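Local structure of WZI (Escherichia coli, 2YNK) at residues 65-79 against 90-103. The protein is an outer-membrane beta-barrel lectin that takes part in assembling the group 1 capsule, probably by holding capsular polysaccharide at the cell surface. Numbering follows the deposited sequence.
With D12 (dodecane), chain H; D12 (dodecane), chain I.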
loop_
_atom_site.group_PDB
_atom_site.type_symbol
_atom_site.label_atom_id
_atom_site.label_comp_id
_atom_site.label_asym_id
_atom_site.label_seq_id
_atom_site.Cartn_x
_atom_site.Cartn_y
_atom_site.Cartn_z
ATOM N N LEU A 65 10.276 -13.503 2.368
ATOM C CA LEU A 65 9.673 -12.537 3.273
ATOM C C LEU A 65 9.626 -13.028 4.718
ATOM O O LEU A 65 9.961 -12.278 5.648
ATOM C CB LEU A 65 8.252 -12.199 2.800
ATOM C CG LEU A 65 8.191 -11.340 1.538
ATOM C CD1 LEU A 65 6.782 -11.253 0.972
ATOM C CD2 LEU A 65 8.731 -9.959 1.868
ATOM N N LYS A 66 9.222 -14.282 4.903
ATOM C CA LYS A 66 9.012 -14.817 6.245
ATOM C C LYS A 66 10.137 -15.732 6.742
ATOM O O LYS A 66 9.949 -16.473 7.705
ATOM C CB LYS A 66 7.667 -15.534 6.310
ATOM C CG LYS A 66 6.485 -14.607 6.097
ATOM C CD LYS A 66 5.199 -15.236 6.579
ATOM C CE LYS A 66 4.101 -14.209 6.727
ATOM N NZ LYS A 66 4.177 -13.488 8.034
ATOM N N ALA A 67 11.308 -15.650 6.112
ATOM C CA ALA A 67 12.496 -16.385 6.561
ATOM C C ALA A 67 12.770 -16.180 8.051
ATOM O O ALA A 67 12.517 -15.107 8.591
ATOM C CB ALA A 67 13.713 -15.956 5.754
ATOM N N ASP A 68 13.304 -17.210 8.700
ATOM C CA ASP A 68 13.561 -17.179 10.147
ATOM C C ASP A 68 14.215 -15.886 10.598
ATOM O O ASP A 68 13.817 -15.293 11.599
ATOM C CB ASP A 68 14.461 -18.356 10.562
ATOM C CG ASP A 68 13.734 -19.689 10.555
ATOM O OD1 ASP A 68 12.489 -19.697 10.554
ATOM O OD2 ASP A 68 14.415 -20.737 10.560
ATOM N N PHE A 69 15.234 -15.471 9.860
ATOM C CA PHE A 69 15.960 -14.250 10.163
ATOM C C PHE A 69 16.227 -13.524 8.851
ATOM O O PHE A 69 16.600 -14.147 7.860
ATOM C CB PHE A 69 17.253 -14.580 10.910
ATOM C CG PHE A 69 18.118 -13.384 11.183
ATOM C CD1 PHE A 69 17.612 -12.285 11.871
ATOM C CD2 PHE A 69 19.446 -13.356 10.763
ATOM C CE1 PHE A 69 18.409 -11.176 12.128
ATOM C CE2 PHE A 69 20.248 -12.251 11.020
ATOM C CZ PHE A 69 19.728 -11.160 11.703
ATOM N N ARG A 70 15.998 -12.212 8.836
ATOM C CA ARG A 70 16.091 -11.445 7.602
ATOM C C ARG A 70 16.747 -10.087 7.807
ATOM O O ARG A 70 16.299 -9.284 8.627
ATOM C CB ARG A 70 14.705 -11.271 7.006
ATOM C CG ARG A 70 14.738 -10.960 5.522
ATOM C CD ARG A 70 13.413 -11.267 4.845
ATOM N NE ARG A 70 12.684 -10.068 4.447
ATOM C CZ ARG A 70 12.768 -9.487 3.251
ATOM N NH1 ARG A 70 13.564 -9.971 2.299
ATOM N NH2 ARG A 70 12.045 -8.405 3.002
ATOM N N VAL A 71 17.822 -9.843 7.067
ATOM C CA VAL A 71 18.503 -8.567 7.118
ATOM C C VAL A 71 18.163 -7.782 5.866
ATOM O O VAL A 71 18.272 -8.307 4.759
ATOM C CB VAL A 71 20.025 -8.737 7.200
ATOM C CG1 VAL A 71 20.698 -7.378 7.091
ATOM C CG2 VAL A 71 20.415 -9.427 8.500
ATOM N N THR A 72 17.749 -6.532 6.049
ATOM C CA THR A 72 17.428 -5.653 4.928
ATOM C C THR A 72 18.178 -4.335 5.062
ATOM O O THR A 72 18.509 -3.896 6.171
ATOM C CB THR A 72 15.917 -5.367 4.811
ATOM O OG1 THR A 72 15.460 -4.661 5.973
ATOM C CG2 THR A 72 15.123 -6.677 4.633
ATOM N N GLY A 73 18.448 -3.722 3.913
ATOM C CA GLY A 73 19.254 -2.521 3.833
ATOM C C GLY A 73 18.773 -1.638 2.704
ATOM O O GLY A 73 18.280 -2.132 1.681
ATOM N N TYR A 74 18.892 -0.325 2.916
ATOM C CA TYR A 74 18.600 0.669 1.895
ATOM C C TYR A 74 19.607 1.792 2.030
ATOM O O TYR A 74 19.939 2.187 3.137
ATOM C CB TYR A 74 17.191 1.204 2.081
ATOM C CG TYR A 74 16.801 2.328 1.137
ATOM C CD1 TYR A 74 16.348 2.055 -0.148
ATOM C CD2 TYR A 74 16.866 3.664 1.539
ATOM C CE1 TYR A 74 15.976 3.074 -1.009
ATOM C CE2 TYR A 74 16.496 4.688 0.682
ATOM C CZ TYR A 74 16.050 4.388 -0.592
ATOM O OH TYR A 74 15.675 5.391 -1.458
ATOM N N THR A 75 20.101 2.291 0.906
ATOM C CA THR A 75 20.986 3.453 0.885
ATOM C C THR A 75 20.697 4.282 -0.357
ATOM O O THR A 75 20.292 3.740 -1.384
ATOM C CB THR A 75 22.465 3.037 0.874
ATOM O OG1 THR A 75 23.286 4.203 0.848
ATOM C CG2 THR A 75 22.782 2.169 -0.350
ATOM N N SER A 76 20.906 5.593 -0.269
ATOM C CA SER A 76 20.600 6.482 -1.392
ATOM C C SER A 76 21.366 7.799 -1.372
ATOM O O SER A 76 21.942 8.198 -0.362
ATOM C CB SER A 76 19.104 6.779 -1.428
ATOM O OG SER A 76 18.686 7.376 -0.216
ATOM N N THR A 77 21.358 8.467 -2.515
ATOM C CA THR A 77 21.991 9.752 -2.648
ATOM C C THR A 77 21.081 10.826 -2.067
ATOM O O THR A 77 21.558 11.807 -1.505
ATOM C CB THR A 77 22.309 10.068 -4.119
ATOM O OG1 THR A 77 21.102 10.086 -4.881
ATOM C CG2 THR A 77 23.245 9.035 -4.701
ATOM N N ASP A 78 19.772 10.635 -2.198
ATOM C CA ASP A 78 18.793 11.622 -1.748
ATOM C C ASP A 78 17.392 11.030 -1.847
ATOM O O ASP A 78 17.197 9.925 -2.356
ATOM C CB ASP A 78 18.869 12.884 -2.635
ATOM C CG ASP A 78 18.351 14.158 -1.945
ATOM O OD1 ASP A 78 17.767 14.097 -0.838
ATOM O OD2 ASP A 78 18.538 15.244 -2.537
ATOM N N GLN A 79 16.419 11.784 -1.358
ATOM C CA GLN A 79 15.010 11.456 -1.501
ATOM C C GLN A 79 14.598 11.611 -2.969
ATOM O O GLN A 79 14.986 12.584 -3.617
ATOM C CB GLN A 79 14.208 12.416 -0.624
ATOM C CG GLN A 79 12.754 12.072 -0.405
ATOM C CD GLN A 79 12.114 12.984 0.632
ATOM O OE1 GLN A 79 12.698 13.995 1.034
ATOM N NE2 GLN A 79 10.912 12.618 1.087
ATOM N N GLN A 90 10.541 4.942 1.332
ATOM C CA GLN A 90 11.492 4.764 2.432
ATOM C C GLN A 90 11.520 5.997 3.358
ATOM O O GLN A 90 11.469 7.135 2.885
ATOM C CB GLN A 90 12.879 4.490 1.874
ATOM C CG GLN A 90 13.019 3.102 1.260
ATOM C CD GLN A 90 13.365 2.011 2.268
ATOM O OE1 GLN A 90 13.639 2.270 3.451
ATOM N NE2 GLN A 90 13.368 0.770 1.791
ATOM N N PRO A 91 11.587 5.772 4.683
ATOM C CA PRO A 91 11.499 6.864 5.649
ATOM C C PRO A 91 12.823 7.586 5.927
ATOM O O PRO A 91 12.842 8.583 6.649
ATOM C CB PRO A 91 11.027 6.140 6.909
ATOM C CG PRO A 91 11.717 4.829 6.823
ATOM C CD PRO A 91 11.683 4.470 5.367
ATOM N N ALA A 92 13.918 7.071 5.388
ATOM C CA ALA A 92 15.222 7.686 5.593
ATOM C C ALA A 92 16.143 7.357 4.433
ATOM O O ALA A 92 15.928 6.362 3.730
ATOM C CB ALA A 92 15.820 7.204 6.898
ATOM N N ASP A 93 17.162 8.193 4.243
ATOM C CA ASP A 93 18.118 8.022 3.149
ATOM C C ASP A 93 18.931 6.733 3.264
ATOM O O ASP A 93 19.357 6.165 2.251
ATOM C CB ASP A 93 19.077 9.209 3.082
ATOM C CG ASP A 93 18.394 10.494 2.637
ATOM O OD1 ASP A 93 17.402 10.416 1.870
ATOM O OD2 ASP A 93 18.863 11.584 3.051
ATOM N N ASN A 94 19.160 6.290 4.495
ATOM C CA ASN A 94 19.929 5.087 4.754
ATOM C C ASN A 94 19.266 4.319 5.873
ATOM O O ASN A 94 18.911 4.888 6.896
ATOM C CB ASN A 94 21.367 5.424 5.151
ATOM C CG ASN A 94 22.065 6.309 4.137
ATOM O OD1 ASN A 94 22.125 6.004 2.952
ATOM N ND2 ASN A 94 22.603 7.414 4.610
ATOM N N SER A 95 19.091 3.019 5.677
ATOM C CA SER A 95 18.345 2.210 6.622
ATOM C C SER A 95 18.983 0.837 6.755
ATOM O O SER A 95 19.672 0.366 5.853
ATOM C CB SER A 95 16.898 2.089 6.146
ATOM O OG SER A 95 15.994 2.111 7.234
ATOM N N LEU A 96 18.758 0.205 7.893
ATOM C CA LEU A 96 19.195 -1.156 8.090
ATOM C C LEU A 96 18.211 -1.854 9.005
ATOM O O LEU A 96 17.918 -1.349 10.086
ATOM C CB LEU A 96 20.582 -1.169 8.699
ATOM C CG LEU A 96 21.238 -2.538 8.798
ATOM C CD1 LEU A 96 21.206 -3.247 7.449
ATOM C CD2 LEU A 96 22.660 -2.349 9.307
ATOM N N GLY A 97 17.699 -3.004 8.558
ATOM C CA GLY A 97 16.643 -3.725 9.264
ATOM C C GLY A 97 17.059 -5.134 9.614
ATOM O O GLY A 97 17.622 -5.839 8.774
ATOM N N LEU A 98 16.802 -5.533 10.861
ATOM C CA LEU A 98 16.975 -6.912 11.309
ATOM C C LEU A 98 15.635 -7.425 11.813
ATOM O O LEU A 98 15.037 -6.809 12.688
ATOM C CB LEU A 98 18.005 -7.003 12.440
ATOM C CG LEU A 98 19.429 -6.481 12.197
ATOM C CD1 LEU A 98 20.326 -6.841 13.376
ATOM C CD2 LEU A 98 20.024 -7.014 10.898
ATOM N N ALA A 99 15.171 -8.549 11.265
ATOM C CA ALA A 99 13.883 -9.123 11.657
ATOM C C ALA A 99 13.980 -10.606 12.025
ATOM O O ALA A 99 14.600 -11.391 11.313
ATOM C CB ALA A 99 12.865 -8.929 10.548
ATOM N N PHE A 100 13.357 -10.970 13.145
ATOM C CA PHE A 100 13.141 -12.362 13.512
ATOM C C PHE A 100 11.695 -12.737 13.208
ATOM O O PHE A 100 10.778 -12.057 13.655
ATOM C CB PHE A 100 13.419 -12.588 15.001
ATOM C CG PHE A 100 12.951 -13.936 15.507
ATOM C CD1 PHE A 100 13.669 -15.098 15.212
ATOM C CD2 PHE A 100 11.778 -14.052 16.265
ATOM C CE1 PHE A 100 13.235 -16.335 15.671
ATOM C CE2 PHE A 100 11.347 -15.292 16.725
ATOM C CZ PHE A 100 12.076 -16.432 16.427
ATOM N N ASN A 101 11.506 -13.829 12.472
ATOM C CA ASN A 101 10.180 -14.289 12.043
ATOM C C ASN A 101 9.836 -15.660 12.568
ATOM O O ASN A 101 10.669 -16.549 12.577
ATOM C CB ASN A 101 10.116 -14.386 10.525
ATOM C CG ASN A 101 9.897 -13.051 9.866
ATOM O OD1 ASN A 101 9.049 -12.274 10.297
ATOM N ND2 ASN A 101 10.644 -12.786 8.801
ATOM N N ASN A 102 8.590 -15.829 12.979
ATOM C CA ASN A 102 8.071 -17.138 13.312
ATOM C C ASN A 102 6.557 -17.181 13.232
ATOM O O ASN A 102 5.868 -16.349 13.822
ATOM C CB ASN A 102 8.506 -17.562 14.702
ATOM C CG ASN A 102 8.355 -19.048 14.910
ATOM O OD1 ASN A 102 7.365 -19.518 15.472
ATOM N ND2 ASN A 102 9.319 -19.801 14.409
ATOM N N SER A 103 6.038 -18.166 12.511
ATOM C CA SER A 103 4.603 -18.269 12.324
ATOM C C SER A 103 4.183 -19.706 12.186
ATOM O O SER A 103 4.977 -20.547 11.767
ATOM C CB SER A 103 4.196 -17.508 11.073
ATOM O OG SER A 103 4.891 -18.013 9.954
HETATM C C1 D12 H . 22.686 3.028 -10.576
HETATM C C2 D12 H . 22.349 2.652 -9.135
HETATM C C3 D12 H . 23.417 3.087 -8.120
HETATM C C4 D12 H . 22.877 3.100 -6.686
HETATM C C5 D12 H . 23.939 3.536 -5.666
HETATM C C6 D12 H . 23.483 4.657 -4.720
HETATM C C7 D12 H . 24.335 4.676 -3.454
HETATM C C8 D12 H . 24.473 6.073 -2.851
HETATM C C9 D12 H . 24.705 6.029 -1.335
HETATM C C10 D12 H . 25.496 7.237 -0.833
HETATM C C11 D12 H . 25.550 7.318 0.694
HETATM C C12 D12 H . 26.956 7.634 1.153
HETATM C C1 D12 I . 23.463 -1.737 -0.406
HETATM C C2 D12 I . 22.693 -1.539 0.884
HETATM C C3 D12 I . 23.616 -1.053 2.004
HETATM C C4 D12 I . 22.850 -0.322 3.111
HETATM C C5 D12 I . 23.795 0.349 4.111
HETATM C C6 D12 I . 23.099 1.424 4.950
HETATM C C7 D12 I . 23.547 1.396 6.415
HETATM C C8 D12 I . 23.102 2.645 7.179
HETATM C C9 D12 I . 23.148 2.432 8.693
HETATM C C10 D12 I . 22.566 3.618 9.465
HETATM C C11 D12 I . 23.659 4.542 10.000
HETATM C C12 D12 I . 24.296 3.996 11.263
#
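Q90 lies flat over one face of the Y74 ring: its CG stands 3.6 Å from the ring centroid and 4° off the normal, a CH-pi contact, and the amide plane is within 6° of the ring plane. The bend of Q90 at chi2 (-85°) brings CD back over the ring, amide and ring stacked, the side chains pointing opposite ways. The carbonyls of A92 and D93 approach Y74 CE2 obliquely. The R70 guanidinium has T72 CG2 over the centre of one face, 3.8 Å above the plane, and L65 CA toward the rim of the other.

Backbone bonds pair R70 with A99, T72 with G97 and Y74 with S95, both ways, as in an antiparallel ladder. At G97, the lack of a side chain leaves room for T72 OG1, 3.6 Å from G97 CA. Beyond the Y74-S95 pair, S76 OG donates to D93 O at 2.8 Å, in the carbonyl plane and on a lone pair. At the other end N101 makes two bonds to segment 65-79, ND2 to A67 O (3.0 Å) and N to D68 O. On the face away from Y74, V71 CG2 packs 3.4 Å from L98 CD2, on the same surface where dodecane runs past T75 and N94, consistent with a lipid-facing wall.

On the face probably turned to the barrel interior, R120 salt-bridges D93 OD1 and hydrogen-bonds Y74 OH; H110 ND1 donates to N101 OD1. Strand 69-76 bonds on its other edge to strand 444-454, closing the barrel, and strand 107-116 flanks strand 95-104 antiparallel on its far edge.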